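Local coordinates for carbohydrate kinase, FGGY (Novosphingobium aromaticivorans, PDB 3H6E), which probably phosphorylates a carbohydrate, acting as a kinase of the FGGY family, at residues L40-G44 with I45-D49; M188-L192 with G193-R197; P270-T273 with A274-P277; P319-P322 with A323-A326. One frame throughout, in Å; residues are numbered along the deposited sequence.

Overall arrangement
All four contacts are local turns or caps, in series along the chain of an FGGY kinase with N- and C-terminal family domains of the actin-like ATPase clan. Contacts 1 and 3 lie at the surface: contact 1 is a short beta hairpin with an arginine folded against aliphatic groups, contact 3 a 3-10 turn that a water bridges. Contacts 2 and 4 are partly buried and belong to helix ends. Contact 2 closes a helix with a glycine and a tryptophan under a leucine methyl, whereas contact 4 opens one with a proline and leucines. These two lie on opposite sides of the chain's centre, their centres about 54 Å apart. No two contacts touch.

Contact 1: residues L40-G44 with I45-D49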
loop_
_atom_site.group_PDB
_atom_site.type_symbol
_atom_site.label_atom_id
_atom_site.label_comp_id
_atom_site.label_asym_id
_atom_site.label_seq_id
_atom_site.Cartn_x
_atom_site.Cartn_y
_atom_site.Cartn_z
ATOM N N LEU A 40 11.419 -2.481 18.632
ATOM C CA LEU A 40 11.974 -3.300 19.699
ATOM C C LEU A 40 13.450 -3.563 19.431
ATOM O O LEU A 40 13.810 -4.128 18.396
ATOM C CB LEU A 40 11.226 -4.632 19.782
ATOM C CG LEU A 40 11.677 -5.613 20.865
ATOM C CD1 LEU A 40 10.681 -5.627 22.014
ATOM C CD2 LEU A 40 11.829 -7.006 20.283
ATOM N N GLU A 41 14.306 -3.157 20.362
ATOM C CA GLU A 41 15.737 -3.396 20.226
ATOM C C GLU A 41 16.093 -4.800 20.715
ATOM O O GLU A 41 15.503 -5.300 21.673
ATOM C CB GLU A 41 16.531 -2.335 20.985
ATOM C CG GLU A 41 17.873 -2.012 20.356
ATOM C CD GLU A 41 17.745 -1.556 18.911
ATOM O OE1 GLU A 41 16.606 -1.344 18.441
ATOM O OE2 GLU A 41 18.790 -1.409 18.244
ATOM N N ILE A 42 17.055 -5.439 20.058
ATOM C CA ILE A 42 17.341 -6.839 20.349
ATOM C C ILE A 42 18.833 -7.170 20.227
ATOM O O ILE A 42 19.325 -8.091 20.878
ATOM C CB ILE A 42 16.505 -7.766 19.432
ATOM C CG1 ILE A 42 15.664 -8.750 20.258
ATOM C CG2 ILE A 42 17.399 -8.475 18.424
ATOM C CD1 ILE A 42 16.385 -10.029 20.620
ATOM N N ASP A 43 19.544 -6.411 19.397
ATOM C CA ASP A 43 20.989 -6.562 19.235
ATOM C C ASP A 43 21.565 -5.300 18.610
ATOM O O ASP A 43 22.729 -5.262 18.209
ATOM C CB ASP A 43 21.323 -7.751 18.327
ATOM C CG ASP A 43 21.260 -9.080 19.053
ATOM O OD1 ASP A 43 22.299 -9.510 19.601
ATOM O OD2 ASP A 43 20.172 -9.696 19.074
ATOM N N GLY A 44 20.741 -4.262 18.541
ATOM C CA GLY A 44 21.006 -3.144 17.658
ATOM C C GLY A 44 20.135 -3.409 16.449
ATOM O O GLY A 44 20.090 -2.629 15.498
ATOM N N ILE A 45 19.435 -4.538 16.513
ATOM C CA ILE A 45 18.520 -4.976 15.468
ATOM C C ILE A 45 17.086 -4.566 15.792
ATOM O O ILE A 45 16.503 -5.038 16.769
ATOM C CB ILE A 45 18.570 -6.505 15.306
ATOM C CG1 ILE A 45 19.975 -6.954 14.908
ATOM C CG2 ILE A 45 17.549 -6.971 14.284
ATOM C CD1 ILE A 45 20.045 -8.401 14.458
ATOM N N ARG A 46 16.522 -3.685 14.972
ATOM C CA ARG A 46 15.153 -3.217 15.175
ATOM C C ARG A 46 14.133 -4.290 14.802
ATOM O O ARG A 46 14.253 -4.944 13.766
ATOM C CB ARG A 46 14.903 -1.925 14.394
ATOM C CG ARG A 46 15.285 -0.668 15.163
ATOM C CD ARG A 46 16.069 0.310 14.300
ATOM N NE ARG A 46 15.252 0.941 13.269
ATOM C CZ ARG A 46 15.751 1.598 12.225
ATOM N NH1 ARG A 46 17.065 1.703 12.070
ATOM N NH2 ARG A 46 14.940 2.147 11.333
ATOM N N ARG A 47 13.132 -4.463 15.658
ATOM C CA ARG A 47 12.153 -5.529 15.492
ATOM C C ARG A 47 10.729 -5.011 15.608
ATOM O O ARG A 47 10.472 -4.021 16.295
ATOM C CB ARG A 47 12.375 -6.615 16.549
ATOM C CG ARG A 47 13.833 -6.985 16.768
ATOM C CD ARG A 47 14.362 -7.836 15.635
ATOM N NE ARG A 47 14.194 -9.261 15.901
ATOM C CZ ARG A 47 15.203 -10.114 16.050
ATOM N NH1 ARG A 47 16.454 -9.689 15.945
ATOM N NH2 ARG A 47 14.967 -11.395 16.289
ATOM N N LEU A 48 9.806 -5.680 14.925
ATOM C CA LEU A 48 8.387 -5.499 15.190
ATOM C C LEU A 48 8.115 -6.074 16.574
ATOM O O LEU A 48 8.558 -7.178 16.890
ATOM C CB LEU A 48 7.545 -6.228 14.143
ATOM C CG LEU A 48 7.134 -5.455 12.886
ATOM C CD1 LEU A 48 8.131 -4.356 12.554
ATOM C CD2 LEU A 48 6.957 -6.412 11.715
ATOM N N ASP A 49 7.405 -5.324 17.407
ATOM C CA ASP A 49 7.171 -5.755 18.778
ATOM C C ASP A 49 5.978 -6.695 18.864
ATOM O O ASP A 49 4.894 -6.298 19.286
ATOM C CB ASP A 49 6.964 -4.552 19.697
ATOM C CG ASP A 49 7.149 -4.901 21.161
ATOM O OD1 ASP A 49 7.160 -6.109 21.489
ATOM O OD2 ASP A 49 7.286 -3.966 21.981
#
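L40 N donates to R47 O at 3.0 Å, and R47 N returns a weak bond to L40 O; this antiparallel hydrogen-bonded pair forms the ladder of a small beta hairpin, strands 40-41 and 46-47. G44 lies in the loop between them with a positive phi of 99°, where a CB would press on the preceding carbonyl oxygen, so glycine suits the turn. L40 and R47 share a face, and L40 CD2 rests 3.8 Å from R47 CB. Bends at chi2 (-75°) and chi3 (-91°) fold the arginine beside I42, whose CB lies over one face of the guanidinium, while I45 CB sits at its edge, in plane. The two isoleucines meet as well, I42 CG2 being 3.9 Å from I45 CB. An arginine fits because its chain runs along I42 and its flat end meets I45, yet it carries NE on to P92 O in a neighbouring loop. With a leucine in its place, P92 O would probably lose its charged donor and the hairpin one of its ties to that loop. Beyond the ladder D49 N-caps helix 50-63: its OD1 accepts from D52 N and also lies 3.6 Å from L40 CD1.

Contact 2: residues M188-L192 with G193-R197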
loop_
_atom_site.group_PDB
_atom_site.type_symbol
_atom_site.label_atom_id
_atom_site.label_comp_id
_atom_site.label_asym_id
_atom_site.label_seq_id
_atom_site.Cartn_x
_atom_site.Cartn_y
_atom_site.Cartn_z
HETATM N N MSE A 188 13.523 -18.531 -7.315
HETATM C CA MSE A 188 14.495 -18.341 -6.245
HETATM C C MSE A 188 14.031 -18.915 -4.911
HETATM O O MSE A 188 14.754 -19.676 -4.271
HETATM C CB MSE A 188 14.826 -16.859 -6.063
HETATM C CG MSE A 188 15.815 -16.610 -4.935
HETATM SE SE MSE A 188 15.915 -14.757 -4.336
HETATM C CE MSE A 188 14.091 -14.544 -3.671
ATOM N N ALA A 189 12.829 -18.537 -4.491
ATOM C CA ALA A 189 12.298 -18.973 -3.203
ATOM C C ALA A 189 12.169 -20.493 -3.136
ATOM O O ALA A 189 12.317 -21.092 -2.071
ATOM C CB ALA A 189 10.962 -18.308 -2.927
ATOM N N LYS A 190 11.884 -21.109 -4.278
ATOM C CA LYS A 190 11.801 -22.564 -4.358
ATOM C C LYS A 190 13.202 -23.163 -4.262
ATOM O O LYS A 190 13.461 -24.047 -3.445
ATOM C CB LYS A 190 11.125 -22.992 -5.662
ATOM C CG LYS A 190 9.625 -22.766 -5.667
ATOM C CD LYS A 190 9.004 -23.030 -7.030
ATOM C CE LYS A 190 7.481 -23.009 -6.929
ATOM N NZ LYS A 190 6.803 -23.093 -8.255
ATOM N N ARG A 191 14.097 -22.646 -5.096
ATOM C CA ARG A 191 15.486 -23.083 -5.168
ATOM C C ARG A 191 16.159 -23.148 -3.791
ATOM O O ARG A 191 16.811 -24.141 -3.450
ATOM C CB ARG A 191 16.256 -22.109 -6.059
ATOM C CG ARG A 191 17.208 -22.751 -7.032
ATOM C CD ARG A 191 18.028 -21.683 -7.733
ATOM N NE ARG A 191 18.803 -20.889 -6.782
ATOM C CZ ARG A 191 18.662 -19.581 -6.604
ATOM N NH1 ARG A 191 17.777 -18.901 -7.321
ATOM N NH2 ARG A 191 19.411 -18.950 -5.715
ATOM N N LEU A 192 16.000 -22.080 -3.012
ATOM C CA LEU A 192 16.649 -21.955 -1.709
ATOM C C LEU A 192 15.964 -22.786 -0.629
ATOM O O LEU A 192 16.460 -22.885 0.493
ATOM C CB LEU A 192 16.683 -20.489 -1.277
ATOM C CG LEU A 192 17.529 -19.525 -2.108
ATOM C CD1 LEU A 192 17.260 -18.093 -1.677
ATOM C CD2 LEU A 192 19.013 -19.857 -1.996
ATOM N N GLY A 193 14.821 -23.372 -0.960
ATOM C CA GLY A 193 14.063 -24.134 0.014
ATOM C C GLY A 193 13.196 -23.252 0.894
ATOM O O GLY A 193 12.611 -23.721 1.870
ATOM N N TRP A 194 13.107 -21.968 0.553
ATOM C CA TRP A 194 12.274 -21.041 1.313
ATOM C C TRP A 194 10.787 -21.330 1.122
ATOM O O TRP A 194 10.010 -21.299 2.078
ATOM C CB TRP A 194 12.581 -19.589 0.936
ATOM C CG TRP A 194 13.926 -19.106 1.418
ATOM C CD1 TRP A 194 14.783 -19.763 2.254
ATOM C CD2 TRP A 194 14.545 -17.847 1.118
ATOM N NE1 TRP A 194 15.904 -18.998 2.479
ATOM C CE2 TRP A 194 15.781 -17.816 1.795
ATOM C CE3 TRP A 194 14.176 -16.746 0.339
ATOM C CZ2 TRP A 194 16.651 -16.731 1.716
ATOM C CZ3 TRP A 194 15.039 -15.668 0.261
ATOM C CH2 TRP A 194 16.263 -15.670 0.945
ATOM N N ALA A 195 10.397 -21.614 -0.117
ATOM C CA ALA A 195 8.996 -21.868 -0.440
ATOM C C ALA A 195 8.430 -23.029 0.369
ATOM O O ALA A 195 7.254 -23.033 0.729
ATOM C CB ALA A 195 8.832 -22.131 -1.931
ATOM N N ALA A 196 9.279 -24.007 0.662
ATOM C CA ALA A 196 8.855 -25.194 1.395
ATOM C C ALA A 196 8.607 -24.907 2.874
ATOM O O ALA A 196 7.932 -25.677 3.559
ATOM C CB ALA A 196 9.882 -26.310 1.232
ATOM N N ARG A 197 9.157 -23.799 3.365
ATOM C CA ARG A 197 9.009 -23.432 4.770
ATOM C C ARG A 197 7.700 -22.692 5.063
ATOM O O ARG A 197 7.284 -22.602 6.217
ATOM C CB ARG A 197 10.179 -22.561 5.222
ATOM C CG ARG A 197 11.552 -23.186 5.056
ATOM C CD ARG A 197 12.619 -22.180 5.467
ATOM N NE ARG A 197 13.978 -22.646 5.217
ATOM C CZ ARG A 197 15.063 -21.901 5.408
ATOM N NH1 ARG A 197 14.945 -20.652 5.845
ATOM N NH2 ARG A 197 16.267 -22.401 5.159
#
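L192 and W194 both turn CG to the side of their own backbone N, with chi1 at -66° and -71°, so the two side chains run side by side, pointing the same way. L192 CD1 therefore sits over the face of the indole, 3.5 Å from the centroid of the six-membered ring of W194 and only 5° off its normal, a CH-pi contact. M188, a selenomethionine in this crystal, reaches the far part of the ring more obliquely, its CE 4.2 Å from W194 CZ3. The backbone beneath is a Schellman motif ending helix 187-191. G193 has a positive phi at which a CB would press on L192 O, so a glycine suits it, and its N bonds K190 O at 2.9 Å; A195 N bonds A189 O at 2.8 Å, coming from well above the carbonyl plane. The reversal brings A189 CB within 4.4 Å of W194 CB, and small A195 lets its methyl lie against K190 CG (3.9 Å). W194 NE1 bonds D137 OD2, and R197, whose guanidinium covers W194 CD1 with one face, makes a salt bridge to D137 OD1. With an alanine at W194, L192 CD1 would be likely to lose the ring it rests on and D137 its indole donor. The indole packs on Y108 of helix 102-109 and on L133 and W134 of helix 129-139, while K190 and A195 lie on F185 of strand 184-185.

Contact 3: residues P270-T273 with A274-P277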
loop_
_atom_site.group_PDB
_atom_site.type_symbol
_atom_site.label_atom_id
_atom_site.label_comp_id
_atom_site.label_asym_id
_atom_site.label_seq_id
_atom_site.Cartn_x
_atom_site.Cartn_y
_atom_site.Cartn_z
ATOM N N PRO A 270 -6.163 -9.597 -19.018
ATOM C CA PRO A 270 -4.817 -10.057 -18.666
ATOM C C PRO A 270 -3.779 -9.076 -19.194
ATOM O O PRO A 270 -3.889 -8.640 -20.339
ATOM C CB PRO A 270 -4.698 -11.394 -19.403
ATOM C CG PRO A 270 -6.109 -11.811 -19.694
ATOM C CD PRO A 270 -6.860 -10.538 -19.911
ATOM N N VAL A 271 -2.792 -8.725 -18.379
ATOM C CA VAL A 271 -1.753 -7.802 -18.818
ATOM C C VAL A 271 -0.374 -8.466 -18.792
ATOM O O VAL A 271 -0.156 -9.456 -18.091
ATOM C CB VAL A 271 -1.746 -6.504 -17.980
ATOM C CG1 VAL A 271 -3.090 -5.808 -18.076
ATOM C CG2 VAL A 271 -1.424 -6.809 -16.535
ATOM N N ASP A 272 0.549 -7.919 -19.574
ATOM C CA ASP A 272 1.888 -8.476 -19.694
ATOM C C ASP A 272 2.843 -7.743 -18.764
ATOM O O ASP A 272 3.573 -6.850 -19.192
ATOM C CB ASP A 272 2.372 -8.365 -21.141
ATOM C CG ASP A 272 3.627 -9.172 -21.402
ATOM O OD1 ASP A 272 4.209 -9.692 -20.426
ATOM O OD2 ASP A 272 4.030 -9.289 -22.582
ATOM N N THR A 273 2.838 -8.127 -17.492
ATOM C CA THR A 273 3.644 -7.442 -16.483
ATOM C C THR A 273 5.148 -7.677 -16.633
ATOM O O THR A 273 5.953 -6.836 -16.226
ATOM C CB THR A 273 3.202 -7.824 -15.057
ATOM O OG1 THR A 273 3.046 -9.245 -14.969
ATOM C CG2 THR A 273 1.880 -7.160 -14.722
ATOM N N ALA A 274 5.521 -8.811 -17.218
ATOM C CA ALA A 274 6.929 -9.129 -17.454
ATOM C C ALA A 274 7.615 -8.059 -18.301
ATOM O O ALA A 274 8.839 -7.994 -18.367
ATOM C CB ALA A 274 7.059 -10.487 -18.116
ATOM N N THR A 275 6.815 -7.214 -18.938
ATOM C CA THR A 275 7.333 -6.192 -19.837
ATOM C C THR A 275 7.507 -4.824 -19.156
ATOM O O THR A 275 8.033 -3.884 -19.757
ATOM C CB THR A 275 6.409 -6.031 -21.056
ATOM O OG1 THR A 275 7.160 -5.522 -22.163
ATOM C CG2 THR A 275 5.256 -5.083 -20.736
ATOM N N LEU A 276 7.071 -4.719 -17.901
ATOM C CA LEU A 276 7.119 -3.455 -17.165
ATOM C C LEU A 276 8.547 -2.989 -16.887
ATOM O O LEU A 276 9.431 -3.800 -16.640
ATOM C CB LEU A 276 6.343 -3.569 -15.850
ATOM C CG LEU A 276 4.819 -3.631 -15.954
ATOM C CD1 LEU A 276 4.206 -4.087 -14.640
ATOM C CD2 LEU A 276 4.254 -2.280 -16.384
ATOM N N PRO A 277 8.762 -1.667 -16.918
ATOM C CA PRO A 277 10.060 -0.998 -16.767
ATOM C C PRO A 277 10.481 -0.821 -15.313
ATOM O O PRO A 277 10.063 0.149 -14.682
ATOM C CB PRO A 277 9.815 0.392 -17.385
ATOM C CG PRO A 277 8.415 0.354 -17.970
ATOM C CD PRO A 277 7.692 -0.706 -17.218
HETATM O O HOH W 1 3.894 -11.162 -18.472
#
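T273 O accepts L276 N at 2.9 Å with a nearly straight N-H (167°), the donor standing well above the carbonyl plane; A274 and T275 between them have the angles of a type I beta turn, here part of a 3-10 turn in the loop joining strands 261-266 and 282-286. The turn swings L276 back over T273: its CG lies 3.4 Å from T273 O, and its CD1 is 3.9 Å from T273 CG2. A chi1 of 46° sets T273 OG1 between its own N and carbonyl carbon and swings CG2 to the side of its backbone N. Threonine suits the place because its two branches part company, the hydroxyl bonding Q181 OE1 while the methyl meets the leucine. Both T273 and L276 also touch V284 of strand 282-286, and T273 touches P294 of strand 292-298, so the turn rests against the sheet through these side chains. On the solvent side an aspartate suits its place by carrying the acceptor for a bridging water, while A274 supplies its backbone N-H: the water donates to D272 OD1 at 2.5 Å and accepts from A274 N at 3.1 Å.

Contact 4: residues P319-P322 with A323-A326; sequences PDQP and ALLA
The peptide carbonyl of D320 is the flat group of this contact, and the methyl L324 CD2 lies against it, 3.4 Å from D320 O. The same methyl separately meets D320 CB at 3.7 Å. The aspartate CG stands anti to its carbonyl carbon (chi1 -71°), and the carboxylate OD2 reaches R367 of helix 363-384 in a salt bridge. An aspartate suits this place near the N-terminal end of helix 321-326, where its negative charge would also be expected to sit well with the helix dipole. L324 N bonds D320 O at 2.9 Å; N-H...O is 174°, and the donor lies nearly along the carbonyl direction (168°). The next two bonds, L325 N to Q321 O and A326 N to P322 O, are 2.6 Å each. P322 fits because a proline, lacking an N-H, costs nothing in an opening turn. L324 is buried against F364 and V402, a covered side that suits a leucine; A323 packs on F364 beside it, L325 touches D401 and V402 of helix 401-410, and A326 is exposed. Three successive i to i+4 bonds are those of an alpha-helix, and a proline within its opening turn is a common feature of the N-terminus.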
loop_
_atom_site.group_PDB
_atom_site.type_symbol
_atom_site.label_atom_id
_atom_site.label_comp_id
_atom_site.label_asym_id
_atom_site.label_seq_id
_atom_site.Cartn_x
_atom_site.Cartn_y
_atom_site.Cartn_z
ATOM N N PRO A 319 -9.552 25.894 2.623
ATOM C CA PRO A 319 -9.891 27.291 2.317
ATOM C C PRO A 319 -9.016 27.894 1.221
ATOM O O PRO A 319 -9.391 28.904 0.626
ATOM C CB PRO A 319 -9.639 28.006 3.645
ATOM C CG PRO A 319 -9.905 26.968 4.671
ATOM C CD PRO A 319 -9.410 25.673 4.074
ATOM N N ASP A 320 -7.874 27.273 0.950
ATOM C CA ASP A 320 -6.944 27.786 -0.051
ATOM C C ASP A 320 -7.281 27.344 -1.474
ATOM O O ASP A 320 -6.788 27.924 -2.443
ATOM C CB ASP A 320 -5.511 27.365 0.284
ATOM C CG ASP A 320 -4.956 28.090 1.491
ATOM O OD1 ASP A 320 -5.752 28.629 2.290
ATOM O OD2 ASP A 320 -3.718 28.121 1.640
ATOM N N GLN A 321 -8.115 26.317 -1.600
ATOM C CA GLN A 321 -8.390 25.721 -2.908
ATOM C C GLN A 321 -8.807 26.712 -4.000
ATOM O O GLN A 321 -8.234 26.700 -5.090
ATOM C CB GLN A 321 -9.399 24.574 -2.791
ATOM C CG GLN A 321 -8.863 23.373 -2.026
ATOM C CD GLN A 321 -7.452 22.995 -2.452
ATOM O OE1 GLN A 321 -6.562 22.837 -1.613
ATOM N NE2 GLN A 321 -7.237 22.861 -3.758
ATOM N N PRO A 322 -9.800 27.571 -3.715
ATOM C CA PRO A 322 -10.267 28.505 -4.749
ATOM C C PRO A 322 -9.150 29.408 -5.258
ATOM O O PRO A 322 -9.057 29.644 -6.462
ATOM C CB PRO A 322 -11.331 29.333 -4.023
ATOM C CG PRO A 322 -11.795 28.461 -2.907
ATOM C CD PRO A 322 -10.582 27.691 -2.471
ATOM N N ALA A 323 -8.312 29.900 -4.351
ATOM C CA ALA A 323 -7.209 30.776 -4.732
ATOM C C ALA A 323 -6.129 30.000 -5.483
ATOM O O ALA A 323 -5.557 30.495 -6.458
ATOM C CB ALA A 323 -6.630 31.466 -3.512
ATOM N N LEU A 324 -5.852 28.786 -5.018
ATOM C CA LEU A 324 -4.996 27.866 -5.753
ATOM C C LEU A 324 -5.573 27.690 -7.149
ATOM O O LEU A 324 -4.870 27.800 -8.155
ATOM C CB LEU A 324 -4.953 26.512 -5.043
ATOM C CG LEU A 324 -3.781 26.226 -4.105
ATOM C CD1 LEU A 324 -2.948 27.472 -3.873
ATOM C CD2 LEU A 324 -4.301 25.675 -2.783
ATOM N N LEU A 325 -6.874 27.429 -7.187
ATOM C CA LEU A 325 -7.580 27.152 -8.425
ATOM C C LEU A 325 -7.556 28.364 -9.350
ATOM O O LEU A 325 -7.200 28.260 -10.525
ATOM C CB LEU A 325 -9.024 26.757 -8.112
ATOM C CG LEU A 325 -9.641 25.697 -9.018
ATOM C CD1 LEU A 325 -9.655 26.177 -10.465
ATOM C CD2 LEU A 325 -8.885 24.378 -8.880
ATOM N N ALA A 326 -7.934 29.517 -8.809
ATOM C CA ALA A 326 -8.010 30.742 -9.594
ATOM C C ALA A 326 -6.645 31.165 -10.128
ATOM O O ALA A 326 -6.556 31.950 -11.072
ATOM C CB ALA A 326 -8.634 31.860 -8.769
#